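Local coordinates for oligopeptide ABC transporter, periplasmic oligopeptide-binding protein, putative (Thermotoga maritima MSB8, PDB 5IPW), which probably binds oligopeptides in the periplasm and delivers them to an ABC transporter for uptake, at residues Y21-P25 and Q58-T62; Q270-I274 and M627-I631; A368-I374 and M456-W461; G393-F397 and I571-M575; H428-L432 and K462-W467. One frame throughout, in Å; residues are numbered along the deposited sequence.

Contact 1: Y21-P25 and Q58-T62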
# COMPACT_ATOMS: atom_id res chain seq x y z
N TYR A 21 -5.78 -33.74 8.94
CA TYR A 21 -4.71 -32.84 8.50
C TYR A 21 -3.72 -33.56 7.62
O TYR A 21 -3.43 -34.74 7.83
CB TYR A 21 -3.97 -32.23 9.68
CG TYR A 21 -4.79 -31.28 10.50
CD1 TYR A 21 -5.49 -30.25 9.89
CD2 TYR A 21 -4.84 -31.38 11.89
CE1 TYR A 21 -6.24 -29.36 10.64
CE2 TYR A 21 -5.59 -30.49 12.65
CZ TYR A 21 -6.28 -29.49 12.02
OH TYR A 21 -7.03 -28.60 12.74
N HIS A 22 -3.19 -32.84 6.64
CA HIS A 22 -2.25 -33.39 5.67
C HIS A 22 -1.01 -32.52 5.60
O HIS A 22 -1.03 -31.38 6.05
CB HIS A 22 -2.91 -33.48 4.30
CG HIS A 22 -4.19 -34.25 4.31
ND1 HIS A 22 -4.22 -35.63 4.36
CD2 HIS A 22 -5.48 -33.84 4.31
CE1 HIS A 22 -5.48 -36.03 4.38
NE2 HIS A 22 -6.26 -34.96 4.35
N GLU A 23 0.06 -33.06 5.03
CA GLU A 23 1.36 -32.37 5.02
C GLU A 23 2.09 -32.67 3.74
O GLU A 23 1.77 -33.64 3.06
CB GLU A 23 2.21 -32.85 6.19
CG GLU A 23 2.79 -34.25 5.99
CD GLU A 23 3.18 -34.94 7.29
OE1 GLU A 23 3.26 -34.25 8.30
OE2 GLU A 23 3.40 -36.17 7.30
N SER A 24 3.09 -31.87 3.42
CA SER A 24 3.88 -32.10 2.22
C SER A 24 4.68 -33.39 2.38
O SER A 24 5.17 -33.67 3.47
CB SER A 24 4.84 -30.95 1.97
OG SER A 24 5.50 -31.12 0.73
N PRO A 25 4.80 -34.19 1.31
CA PRO A 25 5.59 -35.43 1.38
C PRO A 25 6.97 -35.26 2.04
O PRO A 25 7.33 -36.06 2.90
CB PRO A 25 5.75 -35.81 -0.10
CG PRO A 25 4.52 -35.28 -0.75
CD PRO A 25 4.15 -34.03 -0.00
N GLN A 58 -1.86 -28.65 -4.61
CA GLN A 58 -1.06 -29.86 -4.44
C GLN A 58 0.28 -29.48 -3.88
O GLN A 58 0.80 -28.40 -4.17
CB GLN A 58 -0.85 -30.56 -5.78
CG GLN A 58 -2.12 -31.10 -6.40
CD GLN A 58 -1.91 -31.61 -7.81
OE1 GLN A 58 -1.66 -30.83 -8.73
NE2 GLN A 58 -2.02 -32.92 -8.00
N PHE A 59 0.84 -30.37 -3.08
CA PHE A 59 2.11 -30.12 -2.41
C PHE A 59 3.28 -30.37 -3.35
O PHE A 59 3.27 -31.32 -4.13
CB PHE A 59 2.28 -31.05 -1.20
CG PHE A 59 1.49 -30.64 -0.00
CD1 PHE A 59 1.74 -29.42 0.60
CD2 PHE A 59 0.55 -31.49 0.56
CE1 PHE A 59 1.03 -29.03 1.73
CE2 PHE A 59 -0.17 -31.12 1.68
CZ PHE A 59 0.08 -29.89 2.27
N GLY A 60 4.28 -29.51 -3.25
CA GLY A 60 5.58 -29.76 -3.84
C GLY A 60 6.12 -28.59 -4.61
O GLY A 60 5.50 -27.52 -4.65
N GLY A 61 7.29 -28.79 -5.20
CA GLY A 61 7.84 -27.89 -6.21
C GLY A 61 8.78 -26.83 -5.68
O GLY A 61 8.85 -26.57 -4.47
N THR A 62 9.51 -26.22 -6.61
CA THR A 62 10.39 -25.10 -6.32
C THR A 62 9.96 -23.94 -7.20
O THR A 62 9.95 -24.04 -8.42
CB THR A 62 11.88 -25.43 -6.56
OG1 THR A 62 12.29 -26.48 -5.67
CG2 THR A 62 12.76 -24.22 -6.30

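Contact 2: Q270-I274 and M627-I631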
# COMPACT_ATOMS: atom_id res chain seq x y z
N GLN A 270 -1.69 -28.54 5.41
CA GLN A 270 -0.83 -27.55 6.05
C GLN A 270 -0.05 -26.77 4.99
O GLN A 270 0.72 -27.34 4.23
CB GLN A 270 0.17 -28.22 7.00
CG GLN A 270 1.14 -27.23 7.65
CD GLN A 270 2.30 -27.89 8.37
OE1 GLN A 270 2.79 -28.94 7.96
NE2 GLN A 270 2.77 -27.25 9.45
N LEU A 271 -0.25 -25.47 4.98
CA LEU A 271 0.41 -24.61 4.01
C LEU A 271 1.86 -24.35 4.43
O LEU A 271 2.24 -24.65 5.57
CB LEU A 271 -0.38 -23.30 3.87
CG LEU A 271 -1.81 -23.49 3.35
CD1 LEU A 271 -2.60 -22.20 3.51
CD2 LEU A 271 -1.81 -23.93 1.90
N PRO A 272 2.68 -23.83 3.51
CA PRO A 272 2.38 -23.54 2.10
C PRO A 272 2.28 -24.80 1.27
O PRO A 272 2.65 -25.86 1.72
CB PRO A 272 3.58 -22.70 1.64
CG PRO A 272 4.68 -23.07 2.56
CD PRO A 272 4.03 -23.36 3.89
N TYR A 273 1.77 -24.69 0.05
CA TYR A 273 1.78 -25.81 -0.87
C TYR A 273 3.20 -26.05 -1.39
O TYR A 273 3.67 -27.18 -1.49
CB TYR A 273 0.89 -25.52 -2.05
CG TYR A 273 -0.59 -25.50 -1.77
CD1 TYR A 273 -1.24 -26.62 -1.28
CD2 TYR A 273 -1.35 -24.38 -2.05
CE1 TYR A 273 -2.61 -26.61 -1.05
CE2 TYR A 273 -2.71 -24.36 -1.84
CZ TYR A 273 -3.33 -25.48 -1.33
OH TYR A 273 -4.68 -25.45 -1.14
N ILE A 274 3.88 -24.95 -1.69
CA ILE A 274 5.19 -24.97 -2.32
C ILE A 274 6.29 -25.27 -1.29
O ILE A 274 6.32 -24.68 -0.21
CB ILE A 274 5.43 -23.63 -3.04
CG1 ILE A 274 4.37 -23.47 -4.14
CG2 ILE A 274 6.84 -23.58 -3.63
CD1 ILE A 274 4.29 -22.08 -4.71
N MET A 627 0.98 -17.77 0.24
CA MET A 627 1.06 -19.01 1.01
C MET A 627 0.20 -20.12 0.39
O MET A 627 0.49 -21.30 0.60
CB MET A 627 0.70 -18.77 2.49
CG MET A 627 -0.78 -18.54 2.79
SD MET A 627 -1.09 -17.93 4.47
CE MET A 627 -2.10 -19.28 4.99
N GLN A 628 -0.83 -19.75 -0.36
CA GLN A 628 -1.71 -20.74 -1.02
C GLN A 628 -1.52 -20.85 -2.53
O GLN A 628 -2.33 -21.48 -3.21
CB GLN A 628 -3.21 -20.51 -0.67
CG GLN A 628 -3.79 -19.14 -0.96
CD GLN A 628 -4.15 -18.92 -2.41
OE1 GLN A 628 -4.98 -19.63 -2.98
NE2 GLN A 628 -3.53 -17.91 -3.03
N PHE A 629 -0.46 -20.25 -3.06
CA PHE A 629 -0.05 -20.51 -4.44
C PHE A 629 0.41 -21.94 -4.51
O PHE A 629 0.93 -22.47 -3.53
CB PHE A 629 1.12 -19.63 -4.86
CG PHE A 629 0.81 -18.16 -4.99
CD1 PHE A 629 -0.49 -17.68 -4.95
CD2 PHE A 629 1.85 -17.27 -5.20
CE1 PHE A 629 -0.74 -16.32 -5.08
CE2 PHE A 629 1.61 -15.91 -5.35
CZ PHE A 629 0.31 -15.44 -5.28
N PHE A 630 0.22 -22.58 -5.66
CA PHE A 630 0.80 -23.90 -5.87
C PHE A 630 1.22 -24.17 -7.31
O PHE A 630 0.81 -23.47 -8.23
CB PHE A 630 -0.16 -25.00 -5.39
CG PHE A 630 -1.31 -25.29 -6.33
CD1 PHE A 630 -2.44 -24.49 -6.34
CD2 PHE A 630 -1.30 -26.41 -7.14
CE1 PHE A 630 -3.51 -24.77 -7.17
CE2 PHE A 630 -2.37 -26.70 -7.98
CZ PHE A 630 -3.48 -25.88 -7.99
N ILE A 631 2.04 -25.21 -7.45
CA ILE A 631 2.51 -25.70 -8.74
C ILE A 631 1.84 -27.04 -9.01
O ILE A 631 1.92 -27.96 -8.19
CB ILE A 631 4.04 -25.89 -8.73
CG1 ILE A 631 4.74 -24.56 -8.50
CG2 ILE A 631 4.54 -26.50 -10.03
CD1 ILE A 631 6.11 -24.70 -7.87
O HOH W 1 2.56 -22.23 -1.55

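Contact 3: A368-I374 and M456-W461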
# COMPACT_ATOMS: atom_id res chain seq x y z
N ALA A 368 -12.90 19.70 -21.22
CA ALA A 368 -12.10 19.99 -22.41
C ALA A 368 -10.99 18.97 -22.65
O ALA A 368 -10.31 19.05 -23.68
CB ALA A 368 -11.52 21.38 -22.31
N ILE A 369 -10.79 18.04 -21.73
CA ILE A 369 -9.71 17.07 -21.86
C ILE A 369 -10.18 15.80 -22.57
O ILE A 369 -11.18 15.19 -22.18
CB ILE A 369 -9.09 16.69 -20.49
CG1 ILE A 369 -8.75 17.96 -19.70
CG2 ILE A 369 -7.84 15.84 -20.70
CD1 ILE A 369 -8.01 17.74 -18.40
N ASN A 370 -9.44 15.43 -23.61
CA ASN A 370 -9.63 14.18 -24.32
C ASN A 370 -8.74 13.10 -23.69
O ASN A 370 -7.63 12.84 -24.16
CB ASN A 370 -9.28 14.38 -25.80
CG ASN A 370 -9.82 13.29 -26.73
OD1 ASN A 370 -9.35 13.17 -27.86
ND2 ASN A 370 -10.81 12.51 -26.27
N ARG A 371 -9.23 12.48 -22.61
CA ARG A 371 -8.45 11.46 -21.89
C ARG A 371 -8.15 10.26 -22.77
O ARG A 371 -7.00 9.79 -22.84
CB ARG A 371 -9.17 10.99 -20.63
CG ARG A 371 -9.00 11.88 -19.42
CD ARG A 371 -10.20 12.77 -19.18
NE ARG A 371 -10.05 13.54 -17.95
CZ ARG A 371 -10.93 14.43 -17.50
NH1 ARG A 371 -12.06 14.67 -18.16
NH2 ARG A 371 -10.68 15.08 -16.38
N GLU A 372 -9.20 9.76 -23.43
CA GLU A 372 -9.10 8.67 -24.39
C GLU A 372 -7.91 8.85 -25.33
O GLU A 372 -7.14 7.92 -25.56
CB GLU A 372 -10.39 8.56 -25.20
CG GLU A 372 -10.39 7.47 -26.27
CD GLU A 372 -11.33 7.79 -27.42
OE1 GLU A 372 -10.86 8.34 -28.44
OE2 GLU A 372 -12.55 7.50 -27.31
N GLU A 373 -7.76 10.06 -25.86
CA GLU A 373 -6.67 10.37 -26.79
C GLU A 373 -5.31 10.24 -26.10
O GLU A 373 -4.45 9.51 -26.58
CB GLU A 373 -6.89 11.78 -27.38
CG GLU A 373 -5.74 12.40 -28.17
CD GLU A 373 -5.48 11.74 -29.51
OE1 GLU A 373 -5.73 10.53 -29.67
OE2 GLU A 373 -4.98 12.45 -30.42
N ILE A 374 -5.15 10.93 -24.97
CA ILE A 374 -3.91 10.87 -24.18
C ILE A 374 -3.50 9.42 -23.92
O ILE A 374 -2.32 9.06 -24.08
CB ILE A 374 -4.06 11.61 -22.82
CG1 ILE A 374 -4.23 13.12 -23.03
CG2 ILE A 374 -2.85 11.36 -21.92
CD1 ILE A 374 -4.96 13.82 -21.90
N MET A 456 -0.06 18.25 -24.57
CA MET A 456 -1.22 17.88 -25.37
C MET A 456 -2.47 18.60 -24.89
O MET A 456 -3.33 18.94 -25.69
CB MET A 456 -1.45 16.37 -25.32
CG MET A 456 -0.34 15.56 -25.96
SD MET A 456 -0.48 13.79 -25.67
CE MET A 456 -2.23 13.55 -25.94
N VAL A 457 -2.56 18.83 -23.58
CA VAL A 457 -3.69 19.56 -22.98
C VAL A 457 -3.67 21.04 -23.36
O VAL A 457 -4.71 21.71 -23.35
CB VAL A 457 -3.72 19.40 -21.44
CG1 VAL A 457 -4.88 20.19 -20.82
CG2 VAL A 457 -3.84 17.93 -21.05
N LYS A 458 -2.48 21.55 -23.69
CA LYS A 458 -2.32 22.87 -24.29
C LYS A 458 -3.31 23.04 -25.44
O LYS A 458 -4.08 23.99 -25.47
CB LYS A 458 -0.88 23.05 -24.79
CG LYS A 458 -0.48 24.47 -25.14
CD LYS A 458 1.01 24.57 -25.40
CE LYS A 458 1.37 25.80 -26.22
NZ LYS A 458 0.80 27.06 -25.67
N GLU A 459 -3.28 22.09 -26.38
CA GLU A 459 -4.22 22.08 -27.50
C GLU A 459 -5.67 21.99 -27.07
O GLU A 459 -6.50 22.76 -27.53
CB GLU A 459 -3.92 20.92 -28.46
CG GLU A 459 -2.79 21.20 -29.44
CD GLU A 459 -3.13 22.30 -30.44
OE1 GLU A 459 -4.22 22.23 -31.07
OE2 GLU A 459 -2.31 23.22 -30.60
N TYR A 460 -5.99 21.07 -26.17
CA TYR A 460 -7.39 20.82 -25.82
C TYR A 460 -8.01 22.04 -25.15
O TYR A 460 -9.19 22.32 -25.33
CB TYR A 460 -7.56 19.59 -24.92
CG TYR A 460 -6.87 18.32 -25.40
CD1 TYR A 460 -6.52 18.15 -26.75
CD2 TYR A 460 -6.58 17.29 -24.52
CE1 TYR A 460 -5.89 17.00 -27.19
CE2 TYR A 460 -5.96 16.13 -24.96
CZ TYR A 460 -5.61 16.00 -26.29
OH TYR A 460 -4.99 14.86 -26.73
N TRP A 461 -7.19 22.76 -24.38
CA TRP A 461 -7.64 23.95 -23.66
C TRP A 461 -7.67 25.21 -24.54
O TRP A 461 -8.43 26.14 -24.27
CB TRP A 461 -6.80 24.16 -22.40
CG TRP A 461 -7.16 23.23 -21.25
CD1 TRP A 461 -8.21 22.35 -21.20
CD2 TRP A 461 -6.50 23.14 -19.98
NE1 TRP A 461 -8.22 21.70 -19.99
CE2 TRP A 461 -7.19 22.16 -19.23
CE3 TRP A 461 -5.40 23.77 -19.41
CZ2 TRP A 461 -6.81 21.82 -17.93
CZ3 TRP A 461 -5.02 23.43 -18.12
CH2 TRP A 461 -5.72 22.46 -17.40

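Contact 4: G393-F397 and I571-M575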
# COMPACT_ATOMS: atom_id res chain seq x y z
N GLY A 393 -11.58 -1.25 -7.35
CA GLY A 393 -11.09 -2.36 -6.54
C GLY A 393 -10.49 -1.91 -5.22
O GLY A 393 -9.49 -2.47 -4.76
N SER A 394 -11.10 -0.90 -4.61
CA SER A 394 -10.60 -0.34 -3.36
C SER A 394 -11.77 -0.03 -2.44
O SER A 394 -12.82 0.39 -2.91
CB SER A 394 -9.79 0.92 -3.64
OG SER A 394 -10.61 2.03 -3.96
N PRO A 395 -11.58 -0.21 -1.13
CA PRO A 395 -12.70 -0.22 -0.19
C PRO A 395 -13.69 0.92 -0.37
O PRO A 395 -14.89 0.68 -0.41
CB PRO A 395 -12.02 -0.11 1.18
CG PRO A 395 -10.61 0.30 0.92
CD PRO A 395 -10.28 -0.26 -0.43
N TYR A 396 -13.17 2.13 -0.50
CA TYR A 396 -14.01 3.33 -0.50
C TYR A 396 -14.24 3.88 -1.91
O TYR A 396 -14.70 5.02 -2.05
CB TYR A 396 -13.37 4.40 0.39
CG TYR A 396 -12.73 3.81 1.62
CD1 TYR A 396 -13.51 3.18 2.59
CD2 TYR A 396 -11.35 3.86 1.82
CE1 TYR A 396 -12.94 2.63 3.72
CE2 TYR A 396 -10.77 3.31 2.95
CZ TYR A 396 -11.57 2.69 3.89
OH TYR A 396 -10.99 2.15 5.02
N PHE A 397 -13.93 3.07 -2.93
CA PHE A 397 -14.09 3.44 -4.34
C PHE A 397 -15.35 4.26 -4.61
O PHE A 397 -16.43 3.93 -4.11
CB PHE A 397 -14.15 2.19 -5.20
CG PHE A 397 -14.41 2.46 -6.65
CD1 PHE A 397 -13.37 2.80 -7.50
CD2 PHE A 397 -15.69 2.38 -7.18
CE1 PHE A 397 -13.59 3.05 -8.84
CE2 PHE A 397 -15.92 2.63 -8.52
CZ PHE A 397 -14.87 2.96 -9.35
N ILE A 571 -16.43 4.08 8.87
CA ILE A 571 -15.36 4.57 8.03
C ILE A 571 -15.85 4.68 6.59
O ILE A 571 -15.76 5.75 5.98
CB ILE A 571 -14.10 3.68 8.10
CG1 ILE A 571 -13.24 4.03 9.32
CG2 ILE A 571 -13.22 3.85 6.86
CD1 ILE A 571 -13.82 3.57 10.64
N LYS A 572 -16.40 3.59 6.06
CA LYS A 572 -16.86 3.54 4.66
C LYS A 572 -17.92 4.60 4.37
O LYS A 572 -17.95 5.18 3.28
CB LYS A 572 -17.39 2.14 4.31
CG LYS A 572 -17.69 1.94 2.83
CD LYS A 572 -17.59 0.49 2.38
CE LYS A 572 -16.15 -0.02 2.39
NZ LYS A 572 -15.93 -1.23 1.54
N GLU A 573 -18.79 4.85 5.35
CA GLU A 573 -19.79 5.90 5.25
C GLU A 573 -19.16 7.29 5.31
O GLU A 573 -19.60 8.20 4.60
CB GLU A 573 -20.84 5.76 6.36
CG GLU A 573 -21.73 4.52 6.23
CD GLU A 573 -22.52 4.24 7.49
OE1 GLU A 573 -22.55 5.09 8.41
OE2 GLU A 573 -23.12 3.14 7.57
N LEU A 574 -18.15 7.46 6.16
CA LEU A 574 -17.43 8.73 6.28
C LEU A 574 -16.56 9.04 5.05
O LEU A 574 -16.49 10.19 4.61
CB LEU A 574 -16.57 8.75 7.55
CG LEU A 574 -17.36 8.85 8.87
CD1 LEU A 574 -16.47 8.50 10.05
CD2 LEU A 574 -17.98 10.23 9.06
N MET A 575 -15.93 8.02 4.49
CA MET A 575 -15.16 8.17 3.25
C MET A 575 -16.06 8.49 2.07
O MET A 575 -15.64 9.17 1.14
CB MET A 575 -14.36 6.91 2.95
CG MET A 575 -13.15 6.70 3.86
SD MET A 575 -11.88 7.98 3.71
CE MET A 575 -11.36 7.81 2.00
O HOH W 2 -16.56 4.74 0.80

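Contact 5: H428-L432 and K462-W467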
# COMPACT_ATOMS: atom_id res chain seq x y z
N HIS A 428 -11.24 35.88 -31.49
CA HIS A 428 -11.81 34.61 -31.03
C HIS A 428 -10.75 33.50 -30.90
O HIS A 428 -10.98 32.36 -31.30
CB HIS A 428 -12.96 34.18 -31.94
CG HIS A 428 -13.88 33.17 -31.33
ND1 HIS A 428 -13.62 31.81 -31.36
CD2 HIS A 428 -15.06 33.31 -30.68
CE1 HIS A 428 -14.60 31.17 -30.74
NE2 HIS A 428 -15.49 32.05 -30.33
N GLU A 429 -9.59 33.86 -30.35
CA GLU A 429 -8.45 32.95 -30.22
C GLU A 429 -8.33 32.44 -28.79
O GLU A 429 -8.25 31.23 -28.55
CB GLU A 429 -7.16 33.64 -30.66
CG GLU A 429 -5.93 32.74 -30.60
CD GLU A 429 -4.73 33.32 -31.32
OE1 GLU A 429 -4.61 34.56 -31.38
OE2 GLU A 429 -3.90 32.53 -31.80
N TYR A 430 -8.30 33.37 -27.84
CA TYR A 430 -8.41 33.05 -26.42
C TYR A 430 -9.43 34.00 -25.82
O TYR A 430 -9.79 34.99 -26.44
CB TYR A 430 -7.07 33.23 -25.71
CG TYR A 430 -5.97 32.32 -26.23
CD1 TYR A 430 -6.02 30.94 -26.01
CD2 TYR A 430 -4.88 32.83 -26.92
CE1 TYR A 430 -5.01 30.11 -26.48
CE2 TYR A 430 -3.87 32.01 -27.39
CZ TYR A 430 -3.94 30.64 -27.16
OH TYR A 430 -2.94 29.83 -27.63
N ARG A 431 -9.91 33.69 -24.63
CA ARG A 431 -10.83 34.60 -23.95
C ARG A 431 -10.07 35.49 -22.95
O ARG A 431 -8.84 35.52 -22.96
CB ARG A 431 -12.03 33.85 -23.34
CG ARG A 431 -11.75 32.66 -22.46
CD ARG A 431 -13.07 32.01 -22.06
NE ARG A 431 -13.63 31.16 -23.12
CZ ARG A 431 -14.93 30.95 -23.34
NH1 ARG A 431 -15.87 31.53 -22.60
NH2 ARG A 431 -15.31 30.13 -24.32
N LEU A 432 -10.81 36.25 -22.14
CA LEU A 432 -10.22 37.33 -21.35
C LEU A 432 -10.75 37.36 -19.92
O LEU A 432 -11.89 36.99 -19.66
CB LEU A 432 -10.52 38.68 -22.01
CG LEU A 432 -10.15 38.90 -23.48
CD1 LEU A 432 -10.77 40.19 -23.98
CD2 LEU A 432 -8.64 38.91 -23.71
N LYS A 462 -6.85 25.24 -25.59
CA LYS A 462 -6.94 26.28 -26.62
C LYS A 462 -8.32 26.29 -27.28
O LYS A 462 -8.87 27.35 -27.57
CB LYS A 462 -5.86 26.06 -27.68
CG LYS A 462 -5.74 27.17 -28.72
CD LYS A 462 -4.77 26.80 -29.83
CE LYS A 462 -3.44 26.29 -29.30
NZ LYS A 462 -2.40 26.22 -30.36
N GLN A 463 -8.88 25.11 -27.50
CA GLN A 463 -10.23 24.97 -28.07
C GLN A 463 -11.33 25.57 -27.19
O GLN A 463 -12.44 25.79 -27.67
CB GLN A 463 -10.54 23.50 -28.37
CG GLN A 463 -10.33 23.09 -29.82
CD GLN A 463 -8.97 23.48 -30.37
OE1 GLN A 463 -7.94 22.93 -29.97
NE2 GLN A 463 -8.96 24.42 -31.31
N ILE A 464 -11.04 25.82 -25.91
CA ILE A 464 -11.98 26.57 -25.06
C ILE A 464 -11.47 27.99 -24.74
O ILE A 464 -12.05 28.69 -23.91
CB ILE A 464 -12.35 25.80 -23.77
CG1 ILE A 464 -11.14 25.60 -22.85
CG2 ILE A 464 -12.98 24.46 -24.12
CD1 ILE A 464 -11.48 25.01 -21.50
N GLY A 465 -10.42 28.40 -25.44
CA GLY A 465 -9.86 29.74 -25.30
C GLY A 465 -8.99 29.96 -24.07
O GLY A 465 -8.69 31.10 -23.72
N VAL A 466 -8.58 28.87 -23.41
CA VAL A 466 -7.74 28.97 -22.24
C VAL A 466 -6.29 28.79 -22.65
O VAL A 466 -5.90 27.73 -23.14
CB VAL A 466 -8.13 27.94 -21.17
CG1 VAL A 466 -7.08 27.89 -20.07
CG2 VAL A 466 -9.50 28.25 -20.59
N TRP A 467 -5.49 29.84 -22.45
CA TRP A 467 -4.10 29.86 -22.88
C TRP A 467 -3.20 29.30 -21.77
O TRP A 467 -3.21 29.81 -20.65
CB TRP A 467 -3.68 31.30 -23.19
CG TRP A 467 -2.35 31.46 -23.88
CD1 TRP A 467 -1.41 30.49 -24.11
CD2 TRP A 467 -1.80 32.68 -24.39
NE1 TRP A 467 -0.33 31.03 -24.76
CE2 TRP A 467 -0.54 32.37 -24.94
CE3 TRP A 467 -2.26 34.00 -24.44
CZ2 TRP A 467 0.27 33.34 -25.53
CZ3 TRP A 467 -1.45 34.96 -25.04
CH2 TRP A 467 -0.20 34.63 -25.57

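Contact 1: Y21-P25 and Q58-T62
Between Y21-P25 and Q58-T62 the contact is almost wholly the work of one residue, F59, which contributes 94 of the 187 Å² buried. H22 meets it at the margin: its O lies 4.2 Å from F59 CZ and its CB 4.5 Å from F59 CE2, while the imidazole leads away. At E23 the backbone takes over, with E23 C 3.4 Å from F59 CE2 over one face of the ring; the side chain points away, and its carboxylate forms a salt bridge with R42 and a hydrogen bond with T28. S24 continues over the same face, its CA 3.6 Å from F59 CG and its CB 3.7 Å from F59 CD1; the nearest pair of CA atoms, 5.3 Å, is also S24 and F59. The S24 hydroxyl is hydrogen-bonded to D275. P25 ends the segment, its CD 3.7 Å from F59 CB. No hydrogen bond links the segments, which meet chiefly by van der Waals contact of the extended E23-S24 backbone with the ring face. S24 is the N-cap of helix 25-32, without a side-chain capping bond, and G60-G61 lead into strand 62-67, so the helix start is set against the approach to an outermost strand of a mixed four-stranded sheet.

Contact 2: Q270-I274 and M627-I631
Q270-I274 and M627-I631 bury 411 Å² between them. Among the apolar contacts, L271 CD1 reaches M627 CE at 3.3 Å, Y273 CB meets F630 CB at 3.5 Å, and I274 places CD1 4.0 Å from F629 CB and CG1 4.3 Å from I631 CD1 and 4.0 Å from F630 CA. The aromatic component is a T-shaped pair: F630 turns its edge toward the face of Y273, with centroids 5.6 Å apart and planes at 64°. Third come carbonyl oxygens. Q628 O and F629 O approach the edge of the Y273 ring, 3.2 Å from Y273 CE2 and 3.3 Å from Y273 CD2, and M627 O receives a CA-H...O contact from P272 CA at 3.3 Å (132° at the hydrogen); P272 follows a cis peptide bond. No direct hydrogen bond crosses, but water 1 joins the segments, accepting from I274 N (3.0 Å) and donating to M627 O (3.1 Å) and F629 O (2.6 Å). The phenol OH of Y273 is hydrogen-bonded to D265 and G57 N. The chemistry implies a buried seam of apolar side chains and backbone carbonyls joining the C-terminal tail to the loop before strand 276-281, with one water serving three backbone polar groups.

Contact 3: A368-I374 and M456-W461
This is a largely apolar contact of the turn A368-N370 and the first residues of helix 371-379 with the later part of helix 448-462, and no hydrogen bond crosses it. Y460 is central, covered over 98 of the 406 Å² buried. N370 CB sits over its face in a CH-pi contact, 4.1 Å from the centroid and 21° off the normal, while I374 CD1 lies at the ring edge, 4.0 Å from Y460 CE2. A368 O approaches Y460 CB at 3.1 Å. Toward one end, A368 CB packs 3.6 Å from W461 CD1 at the edge of the indole, whose NE1 bonds to L365 O; toward the other, I374 CG1 is 3.6 Å from M456 CE. I369 and I374 also touch strand 589-591, and W461 touches strand 440-445, both in one mixed five-stranded sheet. Helix 448-462 links its parallel neighbours 440-445 and 467-472 as a beta-alpha-beta crossover, consistent with an alpha/beta lobe of a periplasmic solute-binding protein.

Contact 4: G393-F397 and I571-M575
Y396 adopts an m rotamer (chi1 -38°, chi2 -65°) that sends its ring alongside the helical segment I571-M575, where the residue accounts for 106 of the 266 Å² buried. M575, with all three chi angles near -60° (mmm), folds over one face of that ring: its CG stands 3.8 Å from the centroid, 15° off the normal, a CH-pi contact, and its SD 4.8 Å away in an oblique Met-aromatic contact. I571 CG2 approaches Y396 CE1 and Y396 OH, each at 3.4 Å. The tyrosine is carried by a type I beta turn from S394 to F397, closed by F397 N to S394 O at 2.9 Å, so a loop tip is docked on helix 568-584, whose residues I571 and M575 also touch helix 550-564. K572 runs t, t, m, t along its side chain, bringing NZ back to donate to P395 O at 2.9 Å; E90 is a second, long and weak ionic partner. Water 2 donates to K572 O (2.9 Å) and, weakly, to Y396 O (3.4 Å).

Contact 5: H428-L432 and K462-W467
Segment K462-W467 turns at G465, the C-prime residue of a Schellman motif ending helix 448-462, and H428-L432 passes it as an irregular loop. The phi/psi of G465, 78/14, lie in the left-handed region; G465 N bonds to K462 O (2.8 Å), closing a type I turn, and V466 N bonds to W461 O. The CA atoms of Y430 and G465 are 3.8 Å apart; a CB modelled on that glycine would fall tightly, 3.2 Å from R431 N. One backbone bond crosses, R431 N to G465 O at 3.0 Å and 163°. The R431 side chain adds a second, NE to I464 O at 3.0 Å (137°), while NH1 forms a salt bridge with D418 and the group a cation-pi contact with W424. Y430 buries most, 130 of 385 Å². Its ring forms an offset stack with the five-membered ring of W467, centroids 4.3 Å apart and planes at 6°, and W467 CB sits over the Y430 ring face, 3.7 Å from the centroid and 14° off the normal.

Overall arrangement
The five contacts fall into two touching pairs and one that stands apart. Contacts 1 and 2, centres 8 Å apart, share backbone bonds: G60 N lies 3.0 Å from Y273 O and H22 O 3.0 Å from Q270 N. Contacts 3 and 5, centres 14 Å apart, share helix 448-462 and its end, with W461 O 2.9 Å from V466 N and A368 CB 3.7 Å from I464 CD1. Contacts 1 and 5, with centres about 68 Å apart, lie on opposite sides of the chain's centre. Contact 4, about 15 Å from that centre, touches none of the others; its nearest atoms are about 14 Å from contact 3 and 16 Å from contact 2. Contacts 3, 4 and 5 are nested in the loop that contact 2 closes.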